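Local coordinates for cell surface protein (Faecalibacterium prausnitzii A2-165, PDB 4GT6) that is of unknown function but, as an extracellular leucine-rich repeat protein of the BspA type, probably binds other proteins at the cell surface, at residues Ala173-Ala178 and Val193-Thr198; Ile187-Lys192 and Ile210-Glu215. All blocks are in the same frame, centred on the assembly; numbering follows the deposited sequence. Where two conformers were deposited one is given.

Interaction 1 of 2, residues Ala173-Ala178 and Val193-Thr198; sequences AIEERA and VTRIGT. With EDO (1,2-ethanediol), chain F; EDO (1,2-ethanediol), chain G.
Ile174 and Ile196 pair in parallel across two successive coils of a BspA-type leucine-rich repeat solenoid. The bridge has two backbone bonds. Ile174 N donates to Arg195 O at 2.9 Å, and Gly197 N donates to Ile174 O at 2.7 Å. Further on, Arg177 N reaches Thr198 O at 3.1 Å, in a more bent bond of 141°. Arg177 is an inner residue of the type II turn Glu175-Ala178. Val151 of the preceding coil bonds to the backbone of Ala173 and Glu175. This places the pair in a three-stranded parallel sheet, 150-151, 173-174 and 195-196, in which 173-174 is the middle strand.

The apolar contact lies on the side of Ile174 and Ile196. CD1 of Ile174 meets CD1 of Ile196 at 4.3 Å, and Val193 CG2 is near the same CD1 of Ile174. Gly197 CA passes close to the Glu175-Glu176 peptide, and a side chain there would run into Glu176 N.

On the side of Ala173 and Arg195, the Glu175 carboxylate swings in from the turn. The Glu175 chain bends at CG (chi2 -63°), which brings CD round toward Arg195. Arg195 grips the carboxylate side-on: NE bonds OE1 and NH2 bonds OE2 of Glu175, both at 2.9 Å. Both oxygens use their syn lone pairs, and the two flat groups are only 15° apart. This pairing probably fixes the rotation of the guanidinium. Ala173 CB covers one of its faces.

Glu176 and Thr198 lie side by side. One water joins them, donating to Glu176 OE2 at 2.8 Å and accepting from Thr198 N at 2.9 Å.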
loop_
_atom_site.group_PDB
_atom_site.type_symbol
_atom_site.label_atom_id
_atom_site.label_comp_id
_atom_site.label_asym_id
_atom_site.label_seq_id
_atom_site.Cartn_x
_atom_site.Cartn_y
_atom_site.Cartn_z
ATOM N N ALA A 173 -12.526 -7.574 0.583
ATOM C CA ALA A 173 -11.863 -6.449 -0.071
ATOM C C ALA A 173 -10.507 -6.194 0.506
ATOM O O ALA A 173 -10.316 -6.301 1.715
ATOM C CB ALA A 173 -12.713 -5.174 0.029
ATOM N N ILE A 174 -9.554 -5.870 -0.369
ATOM C CA ILE A 174 -8.198 -5.444 0.004
ATOM C C ILE A 174 -8.124 -4.039 -0.538
ATOM O O ILE A 174 -8.021 -3.862 -1.750
ATOM C CB ILE A 174 -7.089 -6.388 -0.522
ATOM C CG1 ILE A 174 -7.281 -7.818 -0.010
ATOM C CG2 ILE A 174 -5.687 -5.834 -0.173
ATOM C CD1 ILE A 174 -6.407 -8.865 -0.798
ATOM N N GLU A 175 -8.207 -3.031 0.338
ATOM C CA GLU A 175 -8.360 -1.657 -0.141
ATOM C C GLU A 175 -7.062 -1.042 -0.654
ATOM O O GLU A 175 -5.986 -1.633 -0.539
ATOM C CB GLU A 175 -9.050 -0.750 0.920
ATOM C CG GLU A 175 -10.402 -1.265 1.441
ATOM C CD GLU A 175 -11.573 -1.423 0.473
ATOM O OE1 GLU A 175 -11.395 -1.223 -0.751
ATOM O OE2 GLU A 175 -12.679 -1.771 0.944
ATOM N N GLU A 176 -7.171 0.142 -1.247
ATOM C CA GLU A 176 -6.037 0.854 -1.824
ATOM C C GLU A 176 -4.831 0.906 -0.913
ATOM O O GLU A 176 -4.972 1.225 0.276
ATOM C CB GLU A 176 -6.432 2.308 -2.139
ATOM C CG GLU A 176 -7.323 2.462 -3.353
ATOM C CD GLU A 176 -7.691 3.892 -3.700
ATOM O OE1 GLU A 176 -7.299 4.813 -2.944
ATOM O OE2 GLU A 176 -8.398 4.090 -4.717
ATOM N N ARG A 177 -3.635 0.620 -1.483
ATOM C CA ARG A 177 -2.333 0.721 -0.797
ATOM C C ARG A 177 -2.231 -0.148 0.478
ATOM O O ARG A 177 -1.326 0.067 1.288
ATOM C CB ARG A 177 -2.019 2.208 -0.443
ATOM C CG ARG A 177 -2.205 3.187 -1.619
ATOM C CD ARG A 177 -1.817 4.638 -1.318
ATOM N NE ARG A 177 -0.437 4.799 -0.851
ATOM C CZ ARG A 177 0.643 4.761 -1.627
ATOM N NH1 ARG A 177 0.528 4.543 -2.931
ATOM N NH2 ARG A 177 1.849 4.922 -1.100
ATOM N N ALA A 178 -3.101 -1.162 0.641
ATOM C CA ALA A 178 -3.063 -1.990 1.874
ATOM C C ALA A 178 -1.682 -2.606 2.170
ATOM O O ALA A 178 -1.288 -2.637 3.340
ATOM C CB ALA A 178 -4.104 -3.097 1.793
ATOM N N VAL A 193 -12.650 -12.482 -2.030
ATOM C CA VAL A 193 -12.200 -11.147 -2.417
ATOM C C VAL A 193 -12.876 -10.710 -3.744
ATOM O O VAL A 193 -12.723 -11.381 -4.780
ATOM C CB VAL A 193 -10.657 -11.064 -2.497
ATOM C CG1 VAL A 193 -10.230 -9.708 -3.099
ATOM C CG2 VAL A 193 -10.039 -11.255 -1.096
ATOM N N THR A 194 -13.614 -9.591 -3.705
ATOM C CA THR A 194 -14.287 -9.065 -4.910
ATOM C C THR A 194 -13.782 -7.668 -5.261
ATOM O O THR A 194 -14.199 -7.103 -6.287
ATOM C CB THR A 194 -15.817 -9.066 -4.765
ATOM O OG1 THR A 194 -16.160 -8.259 -3.634
ATOM C CG2 THR A 194 -16.404 -10.487 -4.674
ATOM N N ARG A 195 -12.877 -7.115 -4.426
ATOM C CA ARG A 195 -12.280 -5.807 -4.692
ATOM C C ARG A 195 -10.850 -5.768 -4.193
ATOM O O ARG A 195 -10.570 -6.120 -3.046
ATOM C CB ARG A 195 -13.099 -4.657 -4.055
ATOM C CG ARG A 195 -12.414 -3.276 -4.175
ATOM C CD ARG A 195 -13.351 -2.129 -3.838
ATOM N NE ARG A 195 -13.670 -2.093 -2.408
ATOM C CZ ARG A 195 -14.815 -2.508 -1.878
ATOM N NH1 ARG A 195 -15.780 -2.987 -2.657
ATOM N NH2 ARG A 195 -15.002 -2.459 -0.567
ATOM N N ILE A 196 -9.949 -5.316 -5.054
ATOM C CA ILE A 196 -8.559 -5.042 -4.678
ATOM C C ILE A 196 -8.314 -3.620 -5.160
ATOM O O ILE A 196 -8.385 -3.363 -6.362
ATOM C CB ILE A 196 -7.495 -6.051 -5.204
ATOM C CG1 ILE A 196 -7.793 -7.497 -4.739
ATOM C CG2 ILE A 196 -6.085 -5.586 -4.757
ATOM C CD1 ILE A 196 -6.723 -8.575 -5.109
ATOM N N GLY A 197 -8.086 -2.706 -4.226
ATOM C CA GLY A 197 -7.921 -1.297 -4.536
ATOM C C GLY A 197 -6.614 -0.997 -5.236
ATOM O O GLY A 197 -5.671 -1.788 -5.173
ATOM N N THR A 198 -6.546 0.172 -5.862
ATOM C CA THR A 198 -5.366 0.665 -6.583
ATOM C C THR A 198 -4.128 0.591 -5.695
ATOM O O THR A 198 -4.216 1.048 -4.546
ATOM C CB THR A 198 -5.626 2.130 -7.013
ATOM O OG1 THR A 198 -6.914 2.256 -7.626
ATOM C CG2 THR A 198 -4.585 2.645 -7.946
HETATM C C1 EDO F . -4.373 -3.010 -7.855
HETATM O O1 EDO F . -3.431 -1.969 -8.239
HETATM C C2 EDO F . -5.799 -2.653 -8.386
HETATM O O2 EDO F . -6.707 -3.762 -8.450
HETATM C C1 EDO G . 3.326 5.018 -5.416
HETATM O O1 EDO G . 1.986 5.335 -5.070
HETATM C C2 EDO G . 3.442 3.482 -5.562
HETATM O O2 EDO G . 3.257 2.868 -4.311
HETATM O O HOH W 1 -8.981 1.713 -6.024
#

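Interaction 2 of 2, residues Ile187-Lys192 and Ile210-Glu215; sequences IHIPAK and ITSDSE. With EDO (1,2-ethanediol), chain J.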
loop_
_atom_site.group_PDB
_atom_site.type_symbol
_atom_site.label_atom_id
_atom_site.label_comp_id
_atom_site.label_asym_id
_atom_site.label_seq_id
_atom_site.Cartn_x
_atom_site.Cartn_y
_atom_site.Cartn_z
ATOM N N ILE A 187 1.836 -13.912 -1.761
ATOM C CA ILE A 187 0.472 -13.414 -1.573
ATOM C C ILE A 187 -0.527 -14.532 -1.849
ATOM O O ILE A 187 -0.398 -15.203 -2.878
ATOM C CB ILE A 187 0.169 -12.214 -2.539
ATOM C CG1 ILE A 187 1.025 -10.975 -2.283
ATOM C CG2 ILE A 187 -1.310 -11.833 -2.520
ATOM C CD1 ILE A 187 0.975 -10.036 -3.513
ATOM N N HIS A 188 -1.540 -14.712 -0.970
ATOM C CA HIS A 188 -2.656 -15.601 -1.267
ATOM C C HIS A 188 -3.924 -14.769 -1.145
ATOM O O HIS A 188 -4.172 -14.164 -0.095
ATOM C CB HIS A 188 -2.726 -16.868 -0.409
ATOM C CG HIS A 188 -3.948 -17.686 -0.734
ATOM N ND1 HIS A 188 -4.038 -18.402 -1.912
ATOM C CD2 HIS A 188 -5.129 -17.780 -0.075
ATOM C CE1 HIS A 188 -5.240 -18.959 -1.905
ATOM N NE2 HIS A 188 -5.927 -18.620 -0.814
ATOM N N ILE A 189 -4.692 -14.688 -2.238
ATOM C CA ILE A 189 -5.962 -13.965 -2.268
ATOM C C ILE A 189 -7.077 -14.942 -1.897
ATOM O O ILE A 189 -7.310 -15.891 -2.659
ATOM C CB ILE A 189 -6.214 -13.309 -3.666
ATOM C CG1 ILE A 189 -5.002 -12.429 -4.133
ATOM C CG2 ILE A 189 -7.535 -12.536 -3.665
ATOM C CD1 ILE A 189 -4.576 -11.234 -3.185
ATOM N N PRO A 190 -7.798 -14.742 -0.762
ATOM C CA PRO A 190 -8.872 -15.695 -0.413
ATOM C C PRO A 190 -10.057 -15.610 -1.390
ATOM O O PRO A 190 -10.225 -14.613 -2.110
ATOM C CB PRO A 190 -9.239 -15.323 1.024
ATOM C CG PRO A 190 -8.746 -13.948 1.229
ATOM C CD PRO A 190 -7.623 -13.695 0.267
ATOM N N ALA A 191 -10.878 -16.685 -1.434
ATOM C CA ALA A 191 -11.998 -16.863 -2.372
ATOM C C ALA A 191 -13.023 -15.738 -2.433
ATOM O O ALA A 191 -13.522 -15.448 -3.519
ATOM C CB ALA A 191 -12.726 -18.172 -2.083
ATOM N N LYS A 192 -13.321 -15.089 -1.300
ATOM C CA LYS A 192 -14.375 -14.073 -1.273
ATOM C C LYS A 192 -13.919 -12.665 -1.660
ATOM O O LYS A 192 -14.735 -11.745 -1.639
ATOM C CB LYS A 192 -15.024 -14.055 0.115
ATOM C CG LYS A 192 -15.988 -15.240 0.277
ATOM C CD LYS A 192 -16.270 -15.617 1.728
ATOM C CE LYS A 192 -16.684 -14.469 2.616
ATOM N NZ LYS A 192 -18.063 -14.633 3.120
ATOM N N ILE A 210 2.338 -15.699 -6.254
ATOM C CA ILE A 210 0.979 -15.211 -6.090
ATOM C C ILE A 210 0.035 -16.368 -6.306
ATOM O O ILE A 210 0.116 -17.044 -7.341
ATOM C CB ILE A 210 0.672 -14.057 -7.106
ATOM C CG1 ILE A 210 1.671 -12.870 -6.965
ATOM C CG2 ILE A 210 -0.803 -13.589 -6.977
ATOM C CD1 ILE A 210 1.581 -11.843 -8.069
ATOM N N THR A 211 -0.851 -16.613 -5.345
ATOM C CA THR A 211 -1.890 -17.640 -5.487
ATOM C C THR A 211 -3.222 -16.978 -5.190
ATOM O O THR A 211 -3.270 -15.943 -4.514
ATOM C CB THR A 211 -1.648 -18.889 -4.599
ATOM O OG1 THR A 211 -1.631 -18.503 -3.219
ATOM C CG2 THR A 211 -0.382 -19.660 -4.982
ATOM N N SER A 212 -4.306 -17.547 -5.719
ATOM C CA SER A 212 -5.614 -16.941 -5.490
ATOM C C SER A 212 -6.728 -17.963 -5.637
ATOM O O SER A 212 -6.676 -18.797 -6.531
ATOM C CB SER A 212 -5.848 -15.794 -6.476
ATOM O OG SER A 212 -7.171 -15.300 -6.336
ATOM N N ASP A 213 -7.765 -17.847 -4.792
ATOM C CA ASP A 213 -8.979 -18.658 -4.877
ATOM C C ASP A 213 -10.140 -17.786 -5.361
ATOM O O ASP A 213 -11.266 -18.258 -5.436
ATOM C CB ASP A 213 -9.322 -19.269 -3.505
ATOM C CG ASP A 213 -8.319 -20.272 -2.986
ATOM O OD1 ASP A 213 -7.685 -20.952 -3.803
ATOM O OD2 ASP A 213 -8.148 -20.347 -1.772
ATOM N N SER A 214 -9.877 -16.503 -5.641
ATOM C CA SER A 214 -10.906 -15.548 -6.055
ATOM C C SER A 214 -11.149 -15.578 -7.554
ATOM O O SER A 214 -10.195 -15.425 -8.325
ATOM C CB SER A 214 -10.496 -14.134 -5.649
ATOM O OG SER A 214 -11.362 -13.185 -6.253
ATOM N N GLU A 215 -12.433 -15.716 -7.963
ATOM C CA GLU A 215 -12.781 -15.692 -9.387
ATOM C C GLU A 215 -12.643 -14.262 -9.941
ATOM O O GLU A 215 -12.367 -14.097 -11.133
ATOM C CB GLU A 215 -14.196 -16.233 -9.619
ATOM C CG GLU A 215 -14.318 -17.730 -9.368
ATOM C CD GLU A 215 -13.821 -18.647 -10.473
ATOM O OE1 GLU A 215 -14.097 -18.367 -11.661
ATOM O OE2 GLU A 215 -13.180 -19.671 -10.142
HETATM C C1 EDO J . -0.850 -11.614 1.404
HETATM O O1 EDO J . -1.307 -12.952 1.424
HETATM C C2 EDO J . -2.065 -10.675 1.481
HETATM O O2 EDO J . -2.949 -10.979 0.409
HETATM O O HOH W 2 0.794 -17.697 -2.021
HETATM O O HOH W 3 -14.409 -16.388 -5.918
HETATM O O HOH W 4 -10.057 -18.896 0.092
#
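His188 and Thr211 face each other across two parallel strands, 187-189 and 210-212, and their side chains cross at about a right angle. CG of His188 is anti to the backbone N (chi1 177°), and CB lies 3.4 Å from Thr211 OG1. ND1 makes a 2.7 Å hydrogen bond to the same OG1, which meets the ring at its edge. CE1, between the two nitrogens, lies 3.2 Å from Asp213 OD2. NE2 gives that oxygen a weak bond of 3.0 Å. The ring and carboxylate planes are 71° apart. Thr211 and, more weakly, Asp213 just past the strand hold the ring and probably limit its turning.

On the side of Ile187 and Ile189, Ile189 CB packs 3.5 Å from Ser212 OG. Its CG2 touches Ser214 CB, and its CD1 packs against CD1 of Ile174 and of Ile196. An alanine in place of Ile189 would probably open a gap beside Ser214 CB and these two isoleucines. Ser212 OG accepts from Ser214 N in an ST turn and also bonds Tyr217 O.

The pair forms a two-stranded parallel sheet, 186-189 with 209-212, between successive coils. Facing the interior, Ile187 and Ile189 touch Phe201, and Ile189 and Ile210 reach Leu224 of strand 224-227.

Overall arrangement
Both contacts join neighbouring coils of the same solenoid, on different strips of its wall, with centres about 12 Å apart. Their segments alternate along the chain: strand 186-189 lies between strands 173-174 and 195-196. Each is part core and part surface. Inward, aliphatic side chains share one core, where Ile189 of interaction 2 meets the isoleucines of interaction 1. Outward, the chemistry differs. Interaction 1 carries a charged arginine-glutamate pair, whereas interaction 2 carries a histidine held by a hydroxyl and, weakly, a carboxylate. The strand pairing is short in interaction 1 and longer in interaction 2. A probable hydrogen bond from Ser214 OG to Val193 O also ties the two together.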